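Local coordinates for protein carbon monoxide dehydrogenase (Thermococcus sp. AM4, PDB 6T7J) that catalyses the oxidation of carbon monoxide to carbon dioxide, probably passing the electrons to ferredoxin, and is seen here in a nickel-free form, at residues A[252-257]-A[326-331]; A[444-449]-A[467-472]. One frame throughout, in Å; residues are numbered along the deposited sequence.

Interaction 1 lies beside one parallel sheet and interaction 2 includes a strand of another, each sheet with strand order 3-2-1-4-5-6; the contacts follow one another in sequence. Their centres lie 28 Å apart and their nearest atoms about 13 Å apart, so they do not touch. The broken, nickel-free cluster is bound by residues that include H269, C304 and C305 from the first sheet region and C451 and C481 from the second. The side chain of A328 in interaction 1 is about 14 Å from this cluster and that of I448 in interaction 2 about 11 Å. Both are buried, largely apolar contacts, and none of their residues belongs to its pocket.

Interaction 1: residues A[252-257]-A[326-331]; sequences ANLGVL and ELAIIT
L254 and A328 mark the closest approach of the two backbones, with their CA atoms 7.1 Å apart. L254 begins the short 3-10 turn 254-256, while A328 lies in the middle of the short helix 325-330, and all the contact between the segments is made by side chains. L254 points toward the helix, its CG anti to the carbonyl carbon (chi1 -76°), and the branch that folds back, CD2, lies 4.1 Å from A328 CB. Alanine suits this place because its single methyl lets a leucine branch come up to the helix surface. The extended branch makes a looser touch, L254 CD1 reaching on to lie 4.5 Å from T331 CG2. Three residues on, L257 crosses T331 at about a right angle, its CD1 4.1 Å from T331 OG1. The contact joins the segment leading into strand 261-268, the first strand of a parallel sheet with a Rossmann-like strand order, to the helix on the connection between strands 318-320 and 336-339 of that sheet. Strand 297-303 lies beneath both, V301 touching L257 and M303 touching A328, while L23 of helix 20-30 meets L254. Threonine has a double role here: CG2 offers a methyl to the leucine, and OG1, between the backbone N and the carbonyl carbon (chi1 67°), turns back to donate a 2.7 Å hydrogen bond from T331 OG1 to A328 O. That buried hydroxyl also accepts a weak bond from A333 N. With an alanine in place of T331, A328 O would probably lose its hydroxyl donor and a gap is likely to open beside L254 CD1 and L257 CD1.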
# COMPACT_ATOMS: atom_id res chain seq x y z
N ALA A 252 7.60 29.90 -20.55
CA ALA A 252 6.62 29.32 -19.65
C ALA A 252 5.24 29.89 -19.96
O ALA A 252 5.11 30.97 -20.57
CB ALA A 252 6.97 29.59 -18.18
N ASN A 253 4.22 29.15 -19.52
CA ASN A 253 2.79 29.39 -19.70
C ASN A 253 2.33 28.96 -21.09
O ASN A 253 3.15 28.62 -21.95
CB ASN A 253 2.42 30.85 -19.45
CG ASN A 253 1.00 31.01 -18.94
OD1 ASN A 253 0.19 30.09 -19.06
ND2 ASN A 253 0.69 32.16 -18.36
N LEU A 254 1.01 28.96 -21.30
CA LEU A 254 0.41 28.36 -22.49
C LEU A 254 0.67 29.14 -23.77
O LEU A 254 0.27 28.67 -24.84
CB LEU A 254 -1.09 28.20 -22.27
CG LEU A 254 -1.46 27.04 -21.34
CD1 LEU A 254 -2.94 27.05 -21.01
CD2 LEU A 254 -1.05 25.71 -21.96
N GLY A 255 1.33 30.30 -23.70
CA GLY A 255 1.72 31.00 -24.91
C GLY A 255 2.80 30.32 -25.71
O GLY A 255 3.13 30.79 -26.81
N VAL A 256 3.36 29.22 -25.20
CA VAL A 256 4.40 28.48 -25.92
C VAL A 256 3.83 27.55 -26.97
O VAL A 256 4.59 27.00 -27.77
CB VAL A 256 5.27 27.69 -24.93
CG1 VAL A 256 5.93 28.63 -23.94
CG2 VAL A 256 4.43 26.65 -24.19
N LEU A 257 2.51 27.35 -27.00
CA LEU A 257 1.89 26.57 -28.05
C LEU A 257 1.70 27.44 -29.30
O LEU A 257 1.27 28.59 -29.21
CB LEU A 257 0.54 26.02 -27.59
CG LEU A 257 0.60 25.04 -26.41
CD1 LEU A 257 -0.69 25.08 -25.61
CD2 LEU A 257 0.88 23.62 -26.89
N GLU A 326 -5.94 19.91 -18.52
CA GLU A 326 -7.21 20.02 -19.24
C GLU A 326 -7.22 21.26 -20.12
O GLU A 326 -7.51 21.19 -21.32
CB GLU A 326 -8.37 20.08 -18.25
CG GLU A 326 -8.96 18.74 -17.87
CD GLU A 326 -9.92 18.86 -16.71
OE1 GLU A 326 -9.64 19.67 -15.81
OE2 GLU A 326 -10.95 18.16 -16.72
N LEU A 327 -6.89 22.42 -19.53
CA LEU A 327 -6.96 23.67 -20.27
C LEU A 327 -6.09 23.64 -21.52
O LEU A 327 -6.44 24.26 -22.53
CB LEU A 327 -6.55 24.83 -19.36
CG LEU A 327 -7.41 25.00 -18.11
CD1 LEU A 327 -6.78 25.99 -17.15
CD2 LEU A 327 -8.82 25.41 -18.48
N ALA A 328 -4.97 22.90 -21.48
CA ALA A 328 -4.09 22.84 -22.64
C ALA A 328 -4.81 22.22 -23.83
O ALA A 328 -4.60 22.63 -24.98
CB ALA A 328 -2.83 22.06 -22.30
N ILE A 329 -5.67 21.22 -23.58
CA ILE A 329 -6.44 20.63 -24.67
C ILE A 329 -7.53 21.59 -25.13
O ILE A 329 -7.95 21.55 -26.29
CB ILE A 329 -7.02 19.28 -24.22
CG1 ILE A 329 -5.93 18.41 -23.57
CG2 ILE A 329 -7.66 18.54 -25.39
CD1 ILE A 329 -6.46 17.13 -22.95
N ILE A 330 -7.99 22.47 -24.24
CA ILE A 330 -9.07 23.39 -24.59
C ILE A 330 -8.58 24.57 -25.42
O ILE A 330 -9.40 25.31 -25.97
CB ILE A 330 -9.78 23.80 -23.29
CG1 ILE A 330 -10.16 22.54 -22.51
CG2 ILE A 330 -11.04 24.61 -23.56
CD1 ILE A 330 -10.97 22.79 -21.27
N THR A 331 -7.26 24.74 -25.55
CA THR A 331 -6.75 25.69 -26.53
C THR A 331 -7.13 25.28 -27.95
O THR A 331 -7.24 26.13 -28.84
CB THR A 331 -5.23 25.81 -26.42
OG1 THR A 331 -4.62 24.57 -26.81
CG2 THR A 331 -4.81 26.16 -25.00

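Interaction 2: residues A[444-449]-A[467-472]; sequences GIVGIV and KELIKR
L469 meets V446 and, more lightly, I448, and these three buried residues make the whole contact between helix 460-471 and strand 444-448. The closest backbone approach is V446 to L469, whose CA atoms stand 8.2 Å apart, a gap that the side chains bridge. L469 reaches it with one branch. Its CG is anti to the carbonyl carbon (chi1 -75°), which carries CD1 down from the helix to the strand. There L469 CD1 lies 3.7 Å from V446 CG1 and 3.9 Å from V446 CG2, and it also comes within 3.7 Å of V446 CB. One leucine methyl is therefore set against the whole fork of the valine, and the two side chains cross at about a right angle. A beta-branched valine suits a strand and presents a broad, short surface, while the longer leucine spans the distance from the helix. I448, two residues on and so on the same side of the strand, adds its terminal methyl: I448 CD1 is 4.5 Å from L469 CD1. V476 of the neighbouring strand 474-478 touches both L469 and I448, and I617 and I621 of helix 610-627 close on V446. The helix also has a more polar side: E468 pairs with K471, K471 NZ to E468 OE1 2.7 Å, on the syn side, though 34° out of the carboxylate plane, and with R472 just after the helix, R472 NH1 at 3.5 Å from E468 OE2. Strands 444-448 and 474-478 run parallel and adjacent, with V446 bonded through its backbone to L475 and V477. The helix packs against the sheet as the connection of a beta-alpha-beta crossover, the unit of Rossmann-like sheets, and the strands lead to C451 and C481 of the cluster pocket.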
# COMPACT_ATOMS: atom_id res chain seq x y z
N GLY A 444 17.48 33.45 5.02
CA GLY A 444 17.45 32.01 5.00
C GLY A 444 17.09 31.51 3.62
O GLY A 444 17.04 32.27 2.65
N ILE A 445 16.84 30.20 3.54
CA ILE A 445 16.43 29.55 2.31
C ILE A 445 15.13 28.80 2.57
O ILE A 445 14.96 28.20 3.64
CB ILE A 445 17.52 28.58 1.79
CG1 ILE A 445 18.87 29.28 1.72
CG2 ILE A 445 17.13 28.02 0.42
CD1 ILE A 445 20.04 28.34 1.68
N VAL A 446 14.22 28.85 1.61
CA VAL A 446 12.95 28.13 1.73
C VAL A 446 12.70 27.36 0.44
O VAL A 446 12.75 27.93 -0.65
CB VAL A 446 11.78 29.08 2.04
CG1 VAL A 446 10.46 28.32 1.95
CG2 VAL A 446 11.94 29.68 3.42
N GLY A 447 12.42 26.07 0.58
CA GLY A 447 12.02 25.25 -0.54
C GLY A 447 10.51 25.16 -0.67
O GLY A 447 9.82 24.74 0.26
N ILE A 448 9.98 25.58 -1.82
CA ILE A 448 8.56 25.53 -2.11
C ILE A 448 8.32 24.46 -3.17
O ILE A 448 8.98 24.45 -4.22
CB ILE A 448 8.01 26.90 -2.53
CG1 ILE A 448 8.67 28.01 -1.71
CG2 ILE A 448 6.51 26.94 -2.33
CD1 ILE A 448 8.17 29.40 -2.04
N VAL A 449 7.40 23.55 -2.88
CA VAL A 449 7.13 22.38 -3.70
C VAL A 449 5.62 22.16 -3.70
O VAL A 449 4.86 22.87 -3.04
CB VAL A 449 7.85 21.12 -3.18
CG1 VAL A 449 9.35 21.38 -3.03
CG2 VAL A 449 7.25 20.68 -1.85
N LYS A 467 6.86 35.60 -3.34
CA LYS A 467 7.05 37.05 -3.33
C LYS A 467 7.31 37.56 -1.92
O LYS A 467 8.26 38.32 -1.68
CB LYS A 467 5.82 37.74 -3.91
CG LYS A 467 5.74 37.80 -5.43
CD LYS A 467 4.61 38.74 -5.83
CE LYS A 467 4.01 38.37 -7.17
NZ LYS A 467 4.83 38.85 -8.31
N GLU A 468 6.44 37.18 -0.98
CA GLU A 468 6.57 37.66 0.39
C GLU A 468 7.88 37.20 1.01
O GLU A 468 8.43 37.90 1.87
CB GLU A 468 5.39 37.18 1.24
CG GLU A 468 4.07 37.84 0.89
CD GLU A 468 4.05 39.32 1.19
OE1 GLU A 468 3.78 40.12 0.27
OE2 GLU A 468 4.32 39.70 2.36
N LEU A 469 8.40 36.05 0.59
CA LEU A 469 9.68 35.59 1.14
C LEU A 469 10.85 36.34 0.52
O LEU A 469 11.74 36.80 1.24
CB LEU A 469 9.82 34.08 0.93
CG LEU A 469 8.97 33.21 1.86
CD1 LEU A 469 9.22 31.74 1.60
CD2 LEU A 469 9.23 33.56 3.31
N ILE A 470 10.86 36.49 -0.81
CA ILE A 470 12.01 37.15 -1.43
C ILE A 470 12.05 38.63 -1.11
O ILE A 470 13.13 39.25 -1.12
CB ILE A 470 12.03 36.92 -2.96
CG1 ILE A 470 10.80 37.53 -3.62
CG2 ILE A 470 12.14 35.47 -3.29
CD1 ILE A 470 10.85 37.50 -5.13
N LYS A 471 10.90 39.25 -0.81
CA LYS A 471 10.93 40.65 -0.41
C LYS A 471 11.50 40.85 0.99
O LYS A 471 11.95 41.95 1.31
CB LYS A 471 9.52 41.25 -0.50
CG LYS A 471 8.73 41.23 0.80
CD LYS A 471 7.59 42.23 0.79
CE LYS A 471 6.50 41.83 -0.19
NZ LYS A 471 5.18 42.43 0.17
N ARG A 472 11.51 39.80 1.81
CA ARG A 472 12.14 39.84 3.13
C ARG A 472 13.55 39.26 3.11
O ARG A 472 14.05 38.84 4.16
CB ARG A 472 11.28 39.10 4.16
CG ARG A 472 9.82 39.54 4.16
CD ARG A 472 9.28 39.67 5.58
NE ARG A 472 7.96 39.07 5.73
CZ ARG A 472 6.83 39.59 5.26
NH1 ARG A 472 5.68 38.96 5.45
NH2 ARG A 472 6.85 40.73 4.59